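Local structure of FAD synthase (Thermoplasma volcanium GSS1, 3GLV) at residues A[87-93]-A[113-119]; A[35-39]-A[51-57]. The protein probably catalyses the transfer of the AMP part of ATP to FMN, yielding the coenzyme FAD and diphosphate. One frame throughout, in Å; residues are numbered along the deposited sequence.

Contact 1. Residues A[87-93]-A[113-119]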
ATOM      1  N   ASP A  87      23.244   2.611  -5.137  1.00 20.20           N
ATOM      2  CA  ASP A  87      23.933   2.213  -6.399  1.00 20.52           C
ATOM      3  C   ASP A  87      23.170   2.718  -7.624  1.00 19.19           C
ATOM      4  O   ASP A  87      23.748   2.965  -8.715  1.00 21.55           O
ATOM      5  CB  ASP A  87      24.077   0.690  -6.457  1.00 20.66           C
ATOM      6  CG  ASP A  87      24.844   0.147  -5.280  1.00 22.74           C
ATOM      7  OD1 ASP A  87      25.992   0.593  -5.076  1.00 25.86           O
ATOM      8  OD2 ASP A  87      24.315  -0.666  -4.534  1.00 20.13           O
ATOM      9  N   ILE A  88      21.847   2.801  -7.478  1.00 19.28           N
ATOM     10  CA  ILE A  88      20.943   3.192  -8.571  1.00 17.63           C
ATOM     11  C   ILE A  88      19.905   4.137  -8.104  1.00 18.04           C
ATOM     12  O   ILE A  88      19.342   3.993  -6.998  1.00 17.74           O
ATOM     13  CB  ILE A  88      20.208   1.944  -9.176  1.00 18.77           C
ATOM     14  CG1 ILE A  88      21.208   0.960  -9.786  1.00 18.73           C
ATOM     15  CG2 ILE A  88      19.178   2.345 -10.186  1.00 16.85           C
ATOM     16  CD1 ILE A  88      20.534  -0.333 -10.398  1.00 19.41           C
ATOM     17  N   ILE A  89      19.701   5.169  -8.905  1.00 17.80           N
ATOM     18  CA  ILE A  89      18.629   6.108  -8.701  1.00 17.72           C
ATOM     19  C   ILE A  89      17.642   5.935  -9.835  1.00 18.10           C
ATOM     20  O   ILE A  89      17.983   5.885 -11.063  1.00 18.72           O
ATOM     21  CB  ILE A  89      19.077   7.566  -8.577  1.00 17.97           C
ATOM     22  CG1 ILE A  89      19.983   7.722  -7.413  1.00 16.99           C
ATOM     23  CG2 ILE A  89      17.802   8.487  -8.361  1.00 18.36           C
ATOM     24  CD1 ILE A  89      20.684   9.161  -7.261  1.00 18.31           C
ATOM     25  N   THR A  90      16.407   5.794  -9.412  1.00 16.96           N
ATOM     26  CA  THR A  90      15.294   5.523 -10.310  1.00 19.18           C
ATOM     27  C   THR A  90      14.443   6.786 -10.586  1.00 19.25           C
ATOM     28  O   THR A  90      14.070   7.492  -9.657  1.00 18.24           O
ATOM     29  CB  THR A  90      14.584   4.368  -9.604  1.00 19.54           C
ATOM     30  OG1 THR A  90      15.070   3.092 -10.137  1.00 22.73           O
ATOM     31  CG2 THR A  90      13.395   4.486  -9.606  1.00 16.22           C
ATOM     32  N   LEU A  91      14.220   7.085 -11.871  1.00 19.03           N
ATOM     33  CA  LEU A  91      13.268   8.145 -12.301  1.00 20.93           C
ATOM     34  C   LEU A  91      12.064   7.577 -13.126  1.00 21.27           C
ATOM     35  O   LEU A  91      12.163   6.524 -13.725  1.00 19.50           O
ATOM     36  CB  LEU A  91      13.968   9.219 -13.126  1.00 21.00           C
ATOM     37  CG  LEU A  91      15.137  10.014 -12.520  1.00 22.44           C
ATOM     38  CD1 LEU A  91      15.779  10.834 -13.561  1.00 25.62           C
ATOM     39  CD2 LEU A  91      14.705  10.861 -11.322  1.00 25.90           C
ATOM     40  N   GLY A  92      10.957   8.296 -13.144  1.00 22.87           N
ATOM     41  CA  GLY A  92       9.797   7.993 -14.006  1.00 25.16           C
ATOM     42  C   GLY A  92      10.160   8.072 -15.487  1.00 26.99           C
ATOM     43  O   GLY A  92      11.111   8.762 -15.853  1.00 28.54           O
ATOM     44  N   TYR A  93       9.409   7.389 -16.342  1.00 29.34           N
ATOM     45  CA  TYR A  93       9.660   7.331 -17.819  1.00 30.98           C
ATOM     46  C   TYR A  93       9.759   8.726 -18.534  1.00 32.46           C
ATOM     47  O   TYR A  93      10.538   8.957 -19.526  1.00 32.01           O
ATOM     48  CB  TYR A  93       8.520   6.523 -18.503  1.00 31.83           C
ATOM     49  CG  TYR A  93       8.680   6.476 -20.002  1.00 34.72           C
ATOM     50  CD1 TYR A  93       9.703   5.706 -20.578  1.00 38.85           C
ATOM     51  CD2 TYR A  93       7.858   7.219 -20.843  1.00 38.46           C
ATOM     52  CE1 TYR A  93       9.897   5.652 -21.965  1.00 42.51           C
ATOM     53  CE2 TYR A  93       8.040   7.179 -22.248  1.00 41.47           C
ATOM     54  CZ  TYR A  93       9.066   6.393 -22.799  1.00 44.03           C
ATOM     55  OH  TYR A  93       9.277   6.329 -24.169  1.00 48.49           O
ATOM     56  N   VAL A 113      27.153   6.149  -9.389  1.00 19.60           N
ATOM     57  CA  VAL A 113      25.696   6.039  -9.146  1.00 20.39           C
ATOM     58  C   VAL A 113      25.083   5.970 -10.527  1.00 20.10           C
ATOM     59  O   VAL A 113      25.435   6.780 -11.382  1.00 20.10           O
ATOM     60  CB  VAL A 113      25.113   7.276  -8.444  1.00 21.69           C
ATOM     61  CG1 VAL A 113      23.603   7.124  -8.371  1.00 22.49           C
ATOM     62  CG2 VAL A 113      25.749   7.478  -7.010  1.00 21.67           C
ATOM     63  N   LYS A 114      24.216   4.992 -10.765  1.00 20.32           N
ATOM     64  CA  LYS A 114      23.615   4.789 -12.087  1.00 19.56           C
ATOM     65  C   LYS A 114      22.189   5.341 -12.034  1.00 19.51           C
ATOM     66  O   LYS A 114      21.440   5.124 -11.056  1.00 19.43           O
ATOM     67  CB  LYS A 114      23.601   3.289 -12.402  1.00 20.30           C
ATOM     68  CG  LYS A 114      23.101   2.922 -13.807  1.00 23.01           C
ATOM     69  CD  LYS A 114      22.904   1.402 -13.971  1.00 23.72           C
ATOM     70  CE  LYS A 114      22.645   1.008 -15.420  1.00 24.42           C
ATOM     71  NZ  LYS A 114      22.526  -0.447 -15.498  1.00 25.67           N
ATOM     72  N   ILE A 115      21.796   6.057 -13.067  1.00 19.22           N
ATOM     73  CA  ILE A 115      20.438   6.565 -13.158  1.00 20.38           C
ATOM     74  C   ILE A 115      19.663   5.663 -14.113  1.00 19.98           C
ATOM     75  O   ILE A 115      20.129   5.421 -15.249  1.00 21.28           O
ATOM     76  CB  ILE A 115      20.380   8.006 -13.710  1.00 20.53           C
ATOM     77  CG1 ILE A 115      21.216   8.990 -12.874  1.00 21.62           C
ATOM     78  CG2 ILE A 115      18.960   8.545 -13.683  1.00 21.29           C
ATOM     79  CD1 ILE A 115      21.366  10.349 -13.660  1.00 20.17           C
ATOM     80  N   VAL A 116      18.473   5.223 -13.709  1.00 19.10           N
ATOM     81  CA  VAL A 116      17.625   4.387 -14.576  1.00 19.64           C
ATOM     82  C   VAL A 116      16.212   4.939 -14.686  1.00 21.11           C
ATOM     83  O   VAL A 116      15.549   5.189 -13.675  1.00 21.36           O
ATOM     84  CB  VAL A 116      17.624   2.944 -14.070  1.00 19.58           C
ATOM     85  CG1 VAL A 116      16.563   2.040 -14.775  1.00 22.47           C
ATOM     86  CG2 VAL A 116      19.013   2.342 -14.259  1.00 19.10           C
ATOM     87  N   ARG A 117      15.734   5.172 -15.913  1.00 21.22           N
ATOM     88  CA  ARG A 117      14.324   5.517 -16.079  1.00 21.76           C
ATOM     89  C   ARG A 117      13.464   4.235 -16.067  1.00 22.04           C
ATOM     90  O   ARG A 117      13.787   3.257 -16.751  1.00 21.11           O
ATOM     91  CB  ARG A 117      14.094   6.320 -17.357  1.00 22.06           C
ATOM     92  CG  ARG A 117      14.501   7.783 -17.234  1.00 23.85           C
ATOM     93  CD  ARG A 117      14.255   8.649 -18.519  1.00 26.38           C
ATOM     94  NE  ARG A 117      14.836   8.048 -19.712  1.00 27.05           N
ATOM     95  CZ  ARG A 117      14.181   7.351 -20.641  1.00 31.43           C
ATOM     96  NH1 ARG A 117      12.865   7.165 -20.602  1.00 35.08           N
ATOM     97  NH2 ARG A 117      14.866   6.831 -21.652  1.00 34.15           N
ATOM     98  N   ILE A 118      12.382   4.245 -15.276  1.00 21.63           N
ATOM     99  CA  ILE A 118      11.419   3.157 -15.257  1.00 21.32           C
ATOM    100  C   ILE A 118      10.466   3.197 -16.438  1.00 22.14           C
ATOM    101  O   ILE A 118      10.150   4.263 -16.920  1.00 23.01           O
ATOM    102  CB  ILE A 118      10.611   3.181 -13.980  1.00 20.00           C
ATOM    103  CG1 ILE A 118      11.585   3.066 -12.799  1.00 21.90           C
ATOM    104  CG2 ILE A 118       9.469   2.088 -14.001  1.00 17.24           C
ATOM    105  CD1 ILE A 118      12.503   1.798 -12.810  1.00 19.84           C
ATOM    106  N   SER A 119      10.018   2.038 -16.899  1.00 23.23           N
ATOM    107  CA  SER A 119       9.099   1.946 -18.065  1.00 24.89           C
ATOM    108  C   SER A 119       7.794   2.684 -17.816  1.00 25.88           C
ATOM    109  O   SER A 119       7.369   2.839 -16.666  1.00 24.42           O
ATOM    110  CB  SER A 119       8.742   0.500 -18.384  1.00 24.26           C
ATOM    111  OG  SER A 119       8.076  -0.109 -17.290  1.00 21.70           O
TER

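Contact 2. Residues A[35-39]-A[51-57]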
ATOM      1  N   VAL A  35      12.580   7.589  -0.843  1.00 18.68           N
ATOM      2  CA  VAL A  35      12.698   8.890  -0.181  1.00 19.58           C
ATOM      3  C   VAL A  35      11.429   9.704  -0.434  1.00 19.99           C
ATOM      4  O   VAL A  35      11.079  10.022  -1.577  1.00 18.84           O
ATOM      5  CB  VAL A  35      13.942   9.677  -0.681  1.00 20.94           C
ATOM      6  CG1 VAL A  35      14.054  11.097  -0.016  1.00 19.48           C
ATOM      7  CG2 VAL A  35      15.224   8.832  -0.513  1.00 19.79           C
ATOM      8  N   VAL A  36      10.732   9.988   0.648  1.00 19.59           N
ATOM      9  CA  VAL A  36       9.393  10.574   0.638  1.00 20.89           C
ATOM     10  C   VAL A  36       9.507  12.092   0.890  1.00 21.56           C
ATOM     11  O   VAL A  36      10.106  12.509   1.899  1.00 21.57           O
ATOM     12  CB  VAL A  36       8.516   9.923   1.756  1.00 20.63           C
ATOM     13  CG1 VAL A  36       7.133  10.620   1.856  1.00 19.76           C
ATOM     14  CG2 VAL A  36       8.356   8.449   1.503  1.00 18.12           C
ATOM     15  N   ALA A  37       8.947  12.914   0.003  1.00 21.79           N
ATOM     16  CA  ALA A  37       9.080  14.379   0.111  1.00 22.25           C
ATOM     17  C   ALA A  37       8.441  14.916   1.398  1.00 22.31           C
ATOM     18  O   ALA A  37       7.353  14.497   1.774  1.00 22.17           O
ATOM     19  CB  ALA A  37       8.455  15.046  -1.099  1.00 22.08           C
ATOM     20  N   ARG A  38       9.156  15.801   2.095  1.00 22.12           N
ATOM     21  CA  ARG A  38       8.594  16.589   3.165  1.00 22.69           C
ATOM     22  C   ARG A  38       7.444  17.434   2.657  1.00 21.76           C
ATOM     23  O   ARG A  38       7.371  17.787   1.492  1.00 19.03           O
ATOM     24  CB  ARG A  38       9.658  17.523   3.766  1.00 24.03           C
ATOM     25  CG  ARG A  38      10.666  16.733   4.575  1.00 27.49           C
ATOM     26  CD  ARG A  38      11.699  17.513   5.293  1.00 32.36           C
ATOM     27  NE  ARG A  38      12.561  16.574   6.014  1.00 38.30           N
ATOM     28  CZ  ARG A  38      12.327  16.099   7.244  1.00 42.65           C
ATOM     29  NH1 ARG A  38      11.270  16.499   7.943  1.00 44.52           N
ATOM     30  NH2 ARG A  38      13.167  15.213   7.790  1.00 44.54           N
ATOM     31  N   ASP A  39       6.557  17.768   3.568  1.00 22.29           N
ATOM     32  CA  ASP A  39       5.437  18.648   3.242  1.00 23.93           C
ATOM     33  C   ASP A  39       5.877  20.012   2.695  1.00 24.31           C
ATOM     34  O   ASP A  39       5.285  20.499   1.733  1.00 24.77           O
ATOM     35  CB  ASP A  39       4.502  18.829   4.450  1.00 23.82           C
ATOM     36  CG  ASP A  39       3.723  17.539   4.834  1.00 26.02           C
ATOM     37  OD1 ASP A  39       3.169  16.791   3.928  1.00 28.34           O
ATOM     38  OD2 ASP A  39       3.588  17.317   6.078  1.00 21.63           O
ATOM     39  N   PHE A  51      -2.353  14.360   2.752  1.00 17.94           N
ATOM     40  CA  PHE A  51      -1.812  13.594   3.884  1.00 18.56           C
ATOM     41  C   PHE A  51      -0.477  14.193   4.338  1.00 19.65           C
ATOM     42  O   PHE A  51       0.360  14.560   3.506  1.00 18.00           O
ATOM     43  CB  PHE A  51      -1.616  12.134   3.467  1.00 18.84           C
ATOM     44  CG  PHE A  51      -2.878  11.322   3.465  1.00 17.29           C
ATOM     45  CD1 PHE A  51      -3.438  10.895   4.674  1.00 16.31           C
ATOM     46  CD2 PHE A  51      -3.447  10.888   2.278  1.00 16.02           C
ATOM     47  CE1 PHE A  51      -4.561  10.124   4.707  1.00 14.92           C
ATOM     48  CE2 PHE A  51      -4.593  10.103   2.273  1.00 14.59           C
ATOM     49  CZ  PHE A  51      -5.183   9.725   3.514  1.00 16.77           C
ATOM     50  N   ASP A  52      -0.259  14.252   5.648  1.00 19.24           N
ATOM     51  CA  ASP A  52       0.986  14.858   6.187  1.00 20.27           C
ATOM     52  C   ASP A  52       2.164  13.903   5.970  1.00 20.07           C
ATOM     53  O   ASP A  52       1.978  12.718   5.678  1.00 20.71           O
ATOM     54  CB  ASP A  52       0.838  15.085   7.687  1.00 19.99           C
ATOM     55  CG  ASP A  52       0.689  13.751   8.413  1.00 23.49           C
ATOM     56  OD1 ASP A  52      -0.437  13.177   8.482  1.00 30.78           O
ATOM     57  OD2 ASP A  52       1.722  13.183   8.757  1.00 25.70           O
ATOM     58  N   GLU A  53       3.379  14.424   6.122  1.00 20.24           N
ATOM     59  CA  GLU A  53       4.582  13.710   5.704  1.00 19.52           C
ATOM     60  C   GLU A  53       4.820  12.434   6.468  1.00 19.36           C
ATOM     61  O   GLU A  53       5.241  11.475   5.888  1.00 18.99           O
ATOM     62  CB  GLU A  53       5.835  14.599   5.724  1.00 19.75           C
ATOM     63  CG  GLU A  53       6.293  14.996   7.118  1.00 20.19           C
ATOM     64  CD  GLU A  53       7.187  16.238   7.148  1.00 23.38           C
ATOM     65  OE1 GLU A  53       7.305  16.961   6.127  1.00 21.77           O
ATOM     66  OE2 GLU A  53       7.794  16.435   8.220  1.00 22.98           O
ATOM     67  N   ASN A  54       4.514  12.400   7.759  1.00 20.53           N
ATOM     68  CA  ASN A  54       4.703  11.191   8.541  1.00 21.77           C
ATOM     69  C   ASN A  54       3.725  10.111   8.123  1.00 22.33           C
ATOM     70  O   ASN A  54       4.087   8.926   8.018  1.00 22.43           O
ATOM     71  CB  ASN A  54       4.579  11.466  10.045  1.00 22.40           C
ATOM     72  CG  ASN A  54       5.624  12.448  10.515  1.00 24.97           C
ATOM     73  OD1 ASN A  54       6.718  12.522   9.955  1.00 25.74           O
ATOM     74  ND2 ASN A  54       5.276  13.246  11.484  1.00 27.77           N
ATOM     75  N   SER A  55       2.491  10.518   7.832  1.00 21.42           N
ATOM     76  CA  SER A  55       1.506   9.567   7.318  1.00 20.66           C
ATOM     77  C   SER A  55       1.949   9.001   5.980  1.00 19.51           C
ATOM     78  O   SER A  55       1.904   7.771   5.785  1.00 18.61           O
ATOM     79  CB  SER A  55       0.126  10.187   7.210  1.00 20.81           C
ATOM     80  OG  SER A  55      -0.363  10.508   8.498  1.00 20.51           O
ATOM     81  N   ARG A  56       2.415   9.865   5.081  1.00 18.76           N
ATOM     82  CA  ARG A  56       2.761   9.368   3.751  1.00 18.79           C
ATOM     83  C   ARG A  56       3.918   8.372   3.848  1.00 20.42           C
ATOM     84  O   ARG A  56       3.937   7.362   3.140  1.00 19.96           O
ATOM     85  CB  ARG A  56       3.093  10.502   2.774  1.00 17.61           C
ATOM     86  CG  ARG A  56       1.877  11.361   2.422  1.00 18.91           C
ATOM     87  CD  ARG A  56       2.122  12.510   1.382  1.00 17.17           C
ATOM     88  NE  ARG A  56       2.787  13.681   1.941  1.00 17.52           N
ATOM     89  CZ  ARG A  56       4.091  13.931   1.875  1.00 18.25           C
ATOM     90  NH1 ARG A  56       4.911  13.099   1.230  1.00 19.28           N
ATOM     91  NH2 ARG A  56       4.592  15.042   2.421  1.00 18.05           N
ATOM     92  N   LEU A  57       4.917   8.710   4.669  1.00 20.49           N
ATOM     93  CA  LEU A  57       6.093   7.860   4.871  1.00 21.77           C
ATOM     94  C   LEU A  57       5.679   6.498   5.435  1.00 21.73           C
ATOM     95  O   LEU A  57       6.117   5.482   4.943  1.00 21.83           O
ATOM     96  CB  LEU A  57       7.108   8.535   5.825  1.00 22.03           C
ATOM     97  CG  LEU A  57       8.322   7.705   6.392  1.00 24.84           C
ATOM     98  CD1 LEU A  57       9.235   7.302   5.313  1.00 26.60           C
ATOM     99  CD2 LEU A  57       9.156   8.538   7.367  1.00 25.24           C
TER

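Contact 1. Residues A[87-93]-A[113-119]
Ile89 and Ile115 sit side by side on neighbouring parallel strands, 88-91 and 114-117, which with helix 96-109 form a beta-alpha-beta unit of the nucleotide-binding sheet. Five backbone bonds zip the strands together, from Lys114 N to Asp87 O (2.9 Å) at one end to Ile118 N on Leu91 O (2.8 Å) at the other. Beta-branched isoleucine and valine suit these extended backbones. On the face beneath helix 96-109, Ile89 lays CD1 against CG1 of Val113 (3.7 Å), and CD1 of Leu91 meets CG2 of Ile115 (3.9 Å). On the other face, Ile88 and Val116 touch through their CG2 methyls, while Ile118 crosses Thr90, CD1 near OG1 and CG1 near CG2, and packs on helix 16-26.

At the end of strand 114-117, Arg117 bends at chi3 (-52°), turning its guanidinium back to the loop at Tyr93, while its NE forms a salt bridge with Glu99. With an alanine here, Glu99 would probably lose its charge partner and the Tyr93 carbonyl a donor, although Lys96 also bonds to it. The Tyr93 ring and the guanidinium stand 58° apart, and NH1 reaches Tyr93 O at 3.1 Å, in the carbonyl plane on a lone pair.

Contact 2. Residues A[35-39]-A[51-57]
Arg56 reaches from helix 53-60 to the end of strand 31-36 and grips the carbonyl of Ala37 end-on, NH1 and NH2 each 2.9 Å from Ala37 O. The chain, bent at chi3 (-77°), brings the guanidinium edge to that oxygen, which lies in its plane. NH2 also gives a straight bond of 2.7 Å to Asp39 OD1, meeting it from above the carboxylate plane, and NE holds Phe51 O. With NH1 also bonded to Val10 O, this buried cation is held from several directions, and arginine suits a place where so many acceptors converge. Buried Val36 packs CG1 against Arg56 NH1 (3.4 Å) and turns CG2 to Leu57 CD1 (4.1 Å).

The two acidic residues trade bonds here. Asp39 OD2 accepts from Glu53 N (2.9 Å) at the start of helix 53-60, and Glu53 OE1 accepts from Asp39 N (2.8 Å) at the start of helix 39-44, so each helix gives an N-terminal amide to the other's carboxylate. Helix ends and the nearby arginines would probably ease the closeness of these like charges.

Away from this network the contact slackens. Partly exposed Arg38 holds NH1 3.5 Å from Glu53 OE2 in a long salt bridge, the guanidinium and carboxylate planes 83° apart, its NE bonded instead to Gly72 O. Beside Val10, at an inferred ATP site, the network ties helix starts to a strand's C-terminal end, where Rossmann-like nucleotidylyltransferases bind nucleotide.

From the N terminus, the chain lays down strand 4-9 and helix 16-26 before strand 31-36 leads into contact 2. That contact closes a short loop through helix 39-44, bringing the start of helix 53-60 back to the strand end. After strand 68-71 and helix 77-84, contact 1 opens at strand 88-91 and closes over helix 96-109 when strand 114-117 pairs beside it. The two loops thus follow in series, neither nested nor crossed. Strand 4-9 separates 31-36 from 88-91 within one parallel sheet, so the contacts, with centres about 21 Å apart, lie on opposite sides of the chain's centre and secure different halves of the fold.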